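Local coordinates for protein SAM-dependent methyltransferase (PDB 5EPE) that probably transfers methyl groups from S-adenosyl-L-methionine, and binds the product S-adenosyl-L-homocysteine in a Rossmann-like methyltransferase domain, at residues A30-E35 against G133-M138; R39-G44 against A127-P132. All coordinates share one frame; numbering follows the deposited sequence.

Contact 1 of 2, residues A30-E35 against G133-M138; sequences AALRLE and GGIILM
L32 meets L137 methyl to methyl, the two leucines reaching toward each other tip to tip. CD1 of L32 lies 3.8 Å from CD1 of L137, and CD2 of L137 faces both prongs of L32, 3.9 Å from CD1 and from CD2. Each leucine has CG anti to its carbonyl carbon (chi1 -64° for L32, -65° for L137), which sends the fork toward the other segment. I135, two residues back on the same face of the strand, joins more loosely: its branch methyl CG2 stands 4.4 Å from L32 CD2.

L32 is placed by the end of helix 22-31. Just after it the chain leaves helical geometry at R33, whose positive phi and N-H bond back to A30 O (3.0 Å) belong to a Schellman motif. On the other side, strand 134-143 is hydrogen-bonded into the central sheet, with I135 and L137 both pairing with A107. W54 of helix 49-58 touches both leucines, as does A244 of strand 238-247, while R33 turns to the second subunit and bonds A198 O and T202 OG1 there.

No hydrogen bond crosses between the segments, so between these two segments the helix end meets the sheet through buried aliphatic contact, which depends on shape rather than on polar direction.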
ATOM      1  N   ALA A  30      14.514 -39.861  13.376  1.00 26.39           N
ATOM      2  CA  ALA A  30      14.072 -40.730  12.267  1.00 27.85           C
ATOM      3  C   ALA A  30      14.430 -40.160  10.914  1.00 26.92           C
ATOM      4  O   ALA A  30      14.781 -40.905  10.005  1.00 28.51           O
ATOM      5  CB  ALA A  30      12.566 -40.958  12.336  1.00 28.61           C
ATOM      6  N   ALA A  31      14.392 -38.848  10.777  1.00 24.25           N
ATOM      7  CA  ALA A  31      14.765 -38.226   9.528  1.00 23.68           C
ATOM      8  C   ALA A  31      16.215 -38.491   9.172  1.00 23.64           C
ATOM      9  O   ALA A  31      16.566 -38.556   7.983  1.00 24.36           O
ATOM     10  CB  ALA A  31      14.505 -36.740   9.588  1.00 23.05           C
ATOM     11  N   LEU A  32      17.064 -38.650  10.177  1.00 22.74           N
ATOM     12  CA  LEU A  32      18.484 -38.859   9.947  1.00 24.39           C
ATOM     13  C   LEU A  32      18.770 -40.318   9.627  1.00 25.92           C
ATOM     14  O   LEU A  32      19.901 -40.623   9.287  1.00 26.32           O
ATOM     15  CB  LEU A  32      19.315 -38.404  11.159  1.00 24.09           C
ATOM     16  CG  LEU A  32      19.233 -36.912  11.461  1.00 23.55           C
ATOM     17  CD1 LEU A  32      20.061 -36.615  12.681  1.00 24.09           C
ATOM     18  CD2 LEU A  32      19.757 -36.088  10.324  1.00 24.15           C
ATOM     19  N   ARG A  33      17.756 -41.186   9.791  1.00 26.76           N
ATOM     20  CA  ARG A  33      17.865 -42.623   9.469  1.00 29.82           C
ATOM     21  C   ARG A  33      19.013 -43.217  10.250  1.00 30.97           C
ATOM     22  O   ARG A  33      19.887 -43.835   9.710  1.00 32.32           O
ATOM     23  CB  ARG A  33      18.058 -42.844   7.938  1.00 30.57           C
ATOM     24  CG  ARG A  33      16.936 -42.155   7.172  1.00 29.51           C
ATOM     25  CD  ARG A  33      17.095 -42.290   5.672  1.00 29.90           C
ATOM     26  NE  ARG A  33      16.219 -41.293   5.063  1.00 28.58           N
ATOM     27  CZ  ARG A  33      16.215 -40.953   3.775  1.00 27.86           C
ATOM     28  NH1 ARG A  33      15.378 -39.968   3.406  1.00 25.84           N
ATOM     29  NH2 ARG A  33      16.987 -41.622   2.879  1.00 27.36           N
ATOM     30  N   LEU A  34      19.024 -42.914  11.533  1.00 31.54           N
ATOM     31  CA  LEU A  34      20.088 -43.357  12.385  1.00 33.10           C
ATOM     32  C   LEU A  34      20.013 -44.869  12.527  1.00 36.48           C
ATOM     33  O   LEU A  34      18.940 -45.378  12.865  1.00 36.52           O
ATOM     34  CB  LEU A  34      19.917 -42.762  13.770  1.00 33.25           C
ATOM     35  CG  LEU A  34      19.990 -41.226  13.838  1.00 32.51           C
ATOM     36  CD1 LEU A  34      19.539 -40.771  15.227  1.00 32.92           C
ATOM     37  CD2 LEU A  34      21.389 -40.737  13.485  1.00 32.34           C
ATOM     38  N   GLU A  35      21.164 -45.516  12.388  1.00 41.21           N
ATOM     39  CA  GLU A  35      21.295 -46.943  12.558  1.00 43.51           C
ATOM     40  C   GLU A  35      21.859 -47.244  13.933  1.00 38.36           C
ATOM     41  O   GLU A  35      22.572 -46.448  14.519  1.00 33.98           O
ATOM     42  CB  GLU A  35      22.174 -47.491  11.429  1.00 47.85           C
ATOM     43  CG  GLU A  35      21.462 -47.243  10.108  1.00 56.13           C
ATOM     44  CD  GLU A  35      22.263 -47.534   8.854  1.00 63.86           C
ATOM     45  OE1 GLU A  35      22.741 -48.692   8.697  1.00 65.95           O
ATOM     46  OE2 GLU A  35      22.339 -46.600   7.991  1.00 68.51           O
ATOM     47  N   GLY A 133      31.421 -39.140   4.787  1.00 37.99           N
ATOM     48  CA  GLY A 133      30.030 -39.569   4.558  1.00 37.06           C
ATOM     49  C   GLY A 133      29.073 -39.348   5.735  1.00 34.47           C
ATOM     50  O   GLY A 133      27.902 -39.707   5.661  1.00 35.50           O
ATOM     51  N   GLY A 134      29.575 -38.760   6.816  1.00 32.67           N
ATOM     52  CA  GLY A 134      28.763 -38.425   7.979  1.00 30.40           C
ATOM     53  C   GLY A 134      27.995 -37.132   7.781  1.00 27.78           C
ATOM     54  O   GLY A 134      28.100 -36.446   6.734  1.00 26.20           O
ATOM     55  N   ILE A 135      27.199 -36.815   8.799  1.00 25.87           N
ATOM     56  CA  ILE A 135      26.310 -35.653   8.771  1.00 24.92           C
ATOM     57  C   ILE A 135      26.670 -34.675   9.875  1.00 23.57           C
ATOM     58  O   ILE A 135      26.915 -35.093  11.020  1.00 23.82           O
ATOM     59  CB  ILE A 135      24.854 -36.112   8.946  1.00 25.58           C
ATOM     60  CG1 ILE A 135      24.416 -36.855   7.667  1.00 27.40           C
ATOM     61  CG2 ILE A 135      23.906 -34.948   9.213  1.00 24.77           C
ATOM     62  CD1 ILE A 135      23.101 -37.624   7.792  1.00 28.18           C
ATOM     63  N   ILE A 136      26.653 -33.384   9.550  1.00 22.19           N
ATOM     64  CA  ILE A 136      26.806 -32.317  10.545  1.00 21.69           C
ATOM     65  C   ILE A 136      25.389 -31.742  10.802  1.00 21.49           C
ATOM     66  O   ILE A 136      24.641 -31.494   9.833  1.00 20.32           O
ATOM     67  CB  ILE A 136      27.767 -31.207  10.051  1.00 22.27           C
ATOM     68  CG1 ILE A 136      29.181 -31.800   9.937  1.00 24.62           C
ATOM     69  CG2 ILE A 136      27.688 -29.955  10.926  1.00 21.98           C
ATOM     70  CD1 ILE A 136      30.234 -30.960   9.219  1.00 25.32           C
ATOM     71  N   LEU A 137      25.066 -31.552  12.078  1.00 21.25           N
ATOM     72  CA  LEU A 137      23.779 -30.975  12.529  1.00 22.21           C
ATOM     73  C   LEU A 137      24.000 -29.637  13.172  1.00 20.76           C
ATOM     74  O   LEU A 137      24.794 -29.533  14.102  1.00 20.51           O
ATOM     75  CB  LEU A 137      23.081 -31.831  13.566  1.00 23.18           C
ATOM     76  CG  LEU A 137      22.590 -33.183  13.246  1.00 25.19           C
ATOM     77  CD1 LEU A 137      21.743 -33.696  14.428  1.00 25.75           C
ATOM     78  CD2 LEU A 137      21.720 -33.153  11.994  1.00 26.82           C
HETATM   79  N   MSE A 138      23.302 -28.631  12.658  1.00 19.62           N
HETATM   80  CA  MSE A 138      23.345 -27.264  13.213  1.00 19.78           C
HETATM   81  C   MSE A 138      21.940 -26.830  13.551  1.00 19.00           C
HETATM   82  O   MSE A 138      21.057 -26.852  12.694  1.00 19.08           O
HETATM   83  CB  MSE A 138      23.914 -26.301  12.164  1.00 20.56           C
HETATM   84  CG  MSE A 138      25.385 -26.608  11.776  1.00 23.05           C
HETATM   85 SE   MSE A 138      26.614 -26.418  13.338  1.00 26.13          SE
HETATM   86  CE  MSE A 138      26.456 -24.511  13.541  1.00 24.41           C
TER

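Contact 2 of 2, residues R39-G44 against A127-P132; sequences RVLDLG and AQSLEP. With SAH (S-adenosyl-L-homocysteine), chain B.
R39 reaches E131 through one end nitrogen: NH1 gives a hydrogen bond to OE1 of E131 at 2.9 Å, part of a salt bridge and somewhat bent, with an N-H...O angle of 150°. The guanidinium and carboxylate planes are only 17° apart, yet the bridge is single, NH1 to OE1, and NH1 comes to that oxygen from above the carboxylate plane. A water bridges the same two side chains, accepting from NH2 of R39 in the guanidinium plane and donating to E131 OE1 at 2.6 Å, so OE1 takes two bonds. This partly exposed pair is the looser, wetter side of the contact. With an alanine in place of R39, E131 would probably lose its charged mate across the contact and the bridging water one of its anchors.

Strand 39-43 is the first strand in the chain, inside the sheet between strands 61-66 and 104-110, in the 3-2-1-4-5-7-6 order of the class I Rossmann-like methyltransferases. G44, the glycine just after its C-terminal end, belongs to the cofactor pocket: its carbonyl O accepts a 2.8 Å hydrogen bond from the amino N of S-adenosyl-L-homocysteine.

The buried side lies two residues along on each segment, at L41 and S129. L41 turns CG away from its backbone N (chi1 177°), which brings CD2 to within 3.7 Å of S129 OG and 3.9 Å of S129 CB. That hydroxyl is bonded to the backbone N of S100, so the leucine methyl packs against a polar atom already engaged. Y98 and V104 also touch L41, while V99 lies against S129.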
ATOM      1  N   ARG A  39      27.593 -43.461  15.821  1.00 31.57           N
ATOM      2  CA  ARG A  39      28.274 -42.644  16.822  1.00 32.54           C
ATOM      3  C   ARG A  39      27.890 -41.165  16.609  1.00 30.19           C
ATOM      4  O   ARG A  39      27.979 -40.635  15.507  1.00 29.85           O
ATOM      5  CB  ARG A  39      29.788 -42.784  16.740  1.00 38.20           C
ATOM      6  CG  ARG A  39      30.324 -44.199  17.035  1.00 43.66           C
ATOM      7  CD  ARG A  39      31.701 -44.483  16.372  1.00 51.99           C
ATOM      8  NE  ARG A  39      31.645 -44.192  14.916  1.00 52.57           N
ATOM      9  CZ  ARG A  39      32.658 -44.283  14.049  1.00 60.55           C
ATOM     10  NH1 ARG A  39      32.433 -43.931  12.774  1.00 61.47           N
ATOM     11  NH2 ARG A  39      33.894 -44.693  14.428  1.00 67.67           N
ATOM     12  N   VAL A  40      27.514 -40.519  17.697  1.00 29.90           N
ATOM     13  CA  VAL A  40      27.089 -39.126  17.690  1.00 29.56           C
ATOM     14  C   VAL A  40      27.931 -38.339  18.680  1.00 32.89           C
ATOM     15  O   VAL A  40      28.117 -38.780  19.795  1.00 34.61           O
ATOM     16  CB  VAL A  40      25.623 -38.989  18.131  1.00 29.11           C
ATOM     17  CG1 VAL A  40      25.158 -37.535  17.993  1.00 30.85           C
ATOM     18  CG2 VAL A  40      24.758 -39.904  17.309  1.00 28.11           C
ATOM     19  N   LEU A  41      28.413 -37.186  18.261  1.00 26.27           N
ATOM     20  CA  LEU A  41      29.032 -36.175  19.129  1.00 26.22           C
ATOM     21  C   LEU A  41      28.101 -34.978  19.198  1.00 25.22           C
ATOM     22  O   LEU A  41      27.625 -34.493  18.142  1.00 24.50           O
ATOM     23  CB  LEU A  41      30.361 -35.713  18.560  1.00 27.48           C
ATOM     24  CG  LEU A  41      31.094 -34.592  19.321  1.00 28.09           C
ATOM     25  CD1 LEU A  41      31.550 -35.061  20.702  1.00 29.68           C
ATOM     26  CD2 LEU A  41      32.264 -34.095  18.504  1.00 29.46           C
ATOM     27  N   ASP A  42      27.828 -34.508  20.412  1.00 25.12           N
ATOM     28  CA  ASP A  42      26.893 -33.366  20.624  1.00 25.11           C
ATOM     29  C   ASP A  42      27.627 -32.315  21.452  1.00 24.60           C
ATOM     30  O   ASP A  42      27.921 -32.532  22.630  1.00 24.39           O
ATOM     31  CB  ASP A  42      25.613 -33.833  21.286  1.00 26.37           C
ATOM     32  CG  ASP A  42      24.487 -32.777  21.259  1.00 29.65           C
ATOM     33  OD1 ASP A  42      24.591 -31.701  20.555  1.00 32.52           O
ATOM     34  OD2 ASP A  42      23.449 -33.045  21.954  1.00 31.67           O
ATOM     35  N   LEU A  43      27.984 -31.198  20.829  1.00 23.97           N
ATOM     36  CA  LEU A  43      28.642 -30.091  21.543  1.00 24.87           C
ATOM     37  C   LEU A  43      27.610 -29.051  22.024  1.00 25.12           C
ATOM     38  O   LEU A  43      26.914 -28.415  21.217  1.00 24.30           O
ATOM     39  CB  LEU A  43      29.639 -29.399  20.639  1.00 25.70           C
ATOM     40  CG  LEU A  43      30.730 -30.312  20.080  1.00 27.37           C
ATOM     41  CD1 LEU A  43      31.780 -29.495  19.356  1.00 28.57           C
ATOM     42  CD2 LEU A  43      31.396 -31.129  21.187  1.00 28.01           C
ATOM     43  N   GLY A  44      27.568 -28.837  23.336  1.00 25.56           N
ATOM     44  CA  GLY A  44      26.527 -28.036  23.968  1.00 25.11           C
ATOM     45  C   GLY A  44      25.267 -28.851  24.106  1.00 24.15           C
ATOM     46  O   GLY A  44      24.166 -28.422  23.671  1.00 23.77           O
ATOM     47  N   ALA A 127      33.369 -30.771  11.649  1.00 27.19           N
ATOM     48  CA  ALA A 127      33.999 -31.497  10.526  1.00 28.22           C
ATOM     49  C   ALA A 127      35.274 -32.254  10.900  1.00 30.65           C
ATOM     50  O   ALA A 127      35.565 -33.299  10.323  1.00 31.18           O
ATOM     51  CB  ALA A 127      34.279 -30.533   9.388  1.00 28.53           C
ATOM     52  N   GLN A 128      36.028 -31.746  11.873  1.00 31.67           N
ATOM     53  CA  GLN A 128      37.233 -32.421  12.322  1.00 35.07           C
ATOM     54  C   GLN A 128      36.970 -33.744  13.022  1.00 34.72           C
ATOM     55  O   GLN A 128      37.887 -34.578  13.111  1.00 34.51           O
ATOM     56  CB  GLN A 128      38.042 -31.528  13.234  1.00 37.33           C
ATOM     57  CG  GLN A 128      38.531 -30.301  12.493  1.00 40.06           C
ATOM     58  CD  GLN A 128      39.462 -29.495  13.345  1.00 43.73           C
ATOM     59  OE1 GLN A 128      39.166 -28.393  13.720  1.00 48.67           O
ATOM     60  NE2 GLN A 128      40.549 -30.072  13.702  1.00 47.14           N
ATOM     61  N   SER A 129      35.757 -33.914  13.553  1.00 31.40           N
ATOM     62  CA  SER A 129      35.376 -35.145  14.248  1.00 31.23           C
ATOM     63  C   SER A 129      34.622 -36.129  13.365  1.00 31.14           C
ATOM     64  O   SER A 129      34.295 -37.228  13.819  1.00 31.23           O
ATOM     65  CB  SER A 129      34.534 -34.821  15.480  1.00 30.42           C
ATOM     66  OG  SER A 129      35.307 -34.099  16.464  1.00 30.91           O
ATOM     67  N   LEU A 130      34.361 -35.750  12.120  1.00 30.93           N
ATOM     68  CA  LEU A 130      33.375 -36.431  11.307  1.00 32.37           C
ATOM     69  C   LEU A 130      33.952 -37.538  10.426  1.00 34.63           C
ATOM     70  O   LEU A 130      34.929 -37.349   9.747  1.00 34.24           O
ATOM     71  CB  LEU A 130      32.628 -35.438  10.416  1.00 31.36           C
ATOM     72  CG  LEU A 130      31.315 -35.937   9.830  1.00 31.56           C
ATOM     73  CD1 LEU A 130      30.208 -36.065  10.871  1.00 30.86           C
ATOM     74  CD2 LEU A 130      30.917 -34.995   8.693  1.00 31.56           C
ATOM     75  N   GLU A 131      33.295 -38.694  10.447  1.00 36.79           N
ATOM     76  CA  GLU A 131      33.584 -39.780   9.530  1.00 40.50           C
ATOM     77  C   GLU A 131      33.243 -39.306   8.072  1.00 40.64           C
ATOM     78  O   GLU A 131      32.198 -38.691   7.857  1.00 37.12           O
ATOM     79  CB  GLU A 131      32.696 -40.948   9.959  1.00 43.43           C
ATOM     80  CG  GLU A 131      32.906 -42.263   9.272  1.00 48.32           C
ATOM     81  CD  GLU A 131      34.224 -42.930   9.664  1.00 51.34           C
ATOM     82  OE1 GLU A 131      34.498 -43.068  10.885  1.00 52.88           O
ATOM     83  OE2 GLU A 131      34.960 -43.309   8.734  1.00 55.45           O
ATOM     84  N   PRO A 132      34.113 -39.589   7.071  1.00 42.36           N
ATOM     85  CA  PRO A 132      33.701 -39.329   5.646  1.00 42.20           C
ATOM     86  C   PRO A 132      32.330 -39.940   5.335  1.00 40.56           C
ATOM     87  O   PRO A 132      32.095 -41.116   5.666  1.00 42.03           O
ATOM     88  CB  PRO A 132      34.795 -40.026   4.796  1.00 45.09           C
ATOM     89  CG  PRO A 132      35.599 -40.844   5.769  1.00 46.43           C
ATOM     90  CD  PRO A 132      35.448 -40.218   7.142  1.00 45.19           C
TER
HETATM   91  N   SAH B 301      21.603 -28.696  22.570  1.00 27.69           N
HETATM   92  CA  SAH B 301      20.887 -28.553  23.893  1.00 27.50           C
HETATM   93  CB  SAH B 301      21.288 -27.260  24.576  1.00 27.52           C
HETATM   94  CG  SAH B 301      21.018 -25.941  23.829  1.00 26.82           C
HETATM   95  SD  SAH B 301      21.156 -24.506  24.865  1.00 26.97           S
HETATM   96  C   SAH B 301      19.383 -28.629  23.759  1.00 29.82           C
HETATM   97  O   SAH B 301      18.853 -28.394  22.656  1.00 30.71           O
HETATM   98  OXT SAH B 301      18.655 -28.916  24.733  1.00 25.42           O
HETATM   99  C5' SAH B 301      22.898 -23.996  24.780  1.00 29.06           C
HETATM  100  C4' SAH B 301      23.773 -24.925  25.626  1.00 29.51           C
HETATM  101  O4' SAH B 301      25.158 -24.613  25.415  1.00 30.11           O
HETATM  102  C3' SAH B 301      23.520 -24.832  27.142  1.00 29.71           C
HETATM  103  O3' SAH B 301      23.214 -26.154  27.622  1.00 27.86           O
HETATM  104  C2' SAH B 301      24.832 -24.318  27.741  1.00 29.49           C
HETATM  105  O2' SAH B 301      25.154 -24.933  28.979  1.00 29.92           O
HETATM  106  C1' SAH B 301      25.815 -24.767  26.694  1.00 28.17           C
HETATM  107  N9  SAH B 301      27.106 -24.074  26.560  1.00 27.24           N
HETATM  108  C8  SAH B 301      27.319 -22.723  26.530  1.00 28.21           C
HETATM  109  N7  SAH B 301      28.588 -22.452  26.317  1.00 28.61           N
HETATM  110  C5  SAH B 301      29.212 -23.700  26.201  1.00 27.38           C
HETATM  111  C6  SAH B 301      30.560 -24.093  25.987  1.00 27.23           C
HETATM  112  N6  SAH B 301      31.536 -23.170  25.830  1.00 27.72           N
HETATM  113  N1  SAH B 301      30.865 -25.413  25.909  1.00 26.62           N
HETATM  114  C2  SAH B 301      29.868 -26.315  26.071  1.00 26.14           C
HETATM  115  N3  SAH B 301      28.567 -26.047  26.301  1.00 26.15           N
HETATM  116  C4  SAH B 301      28.297 -24.701  26.345  1.00 26.60           C
HETATM  117  O   HOH W   1      36.019 -44.472  12.477  1.00 61.69           O

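How the contacts relate
From the N terminus, helix 22-31 runs out into the first segment of contact 1, and a short link leads to strand 39-43, the first segment of contact 2. After three more strands of the sheet and the helices between them, the chain leaves helix 119-127 and closes contact 2 at 127-132. It turns a corner near P132 and closes contact 1 at once on strand 134-143. The loop of contact 2 is therefore nested inside that of contact 1. Their centres are about 11 Å apart, and L130 packs against I135 and I136. Contact 1 ties helix 22-31 to the sheet; contact 2 ties inner strand 39-43 to the turn after helix 119-127.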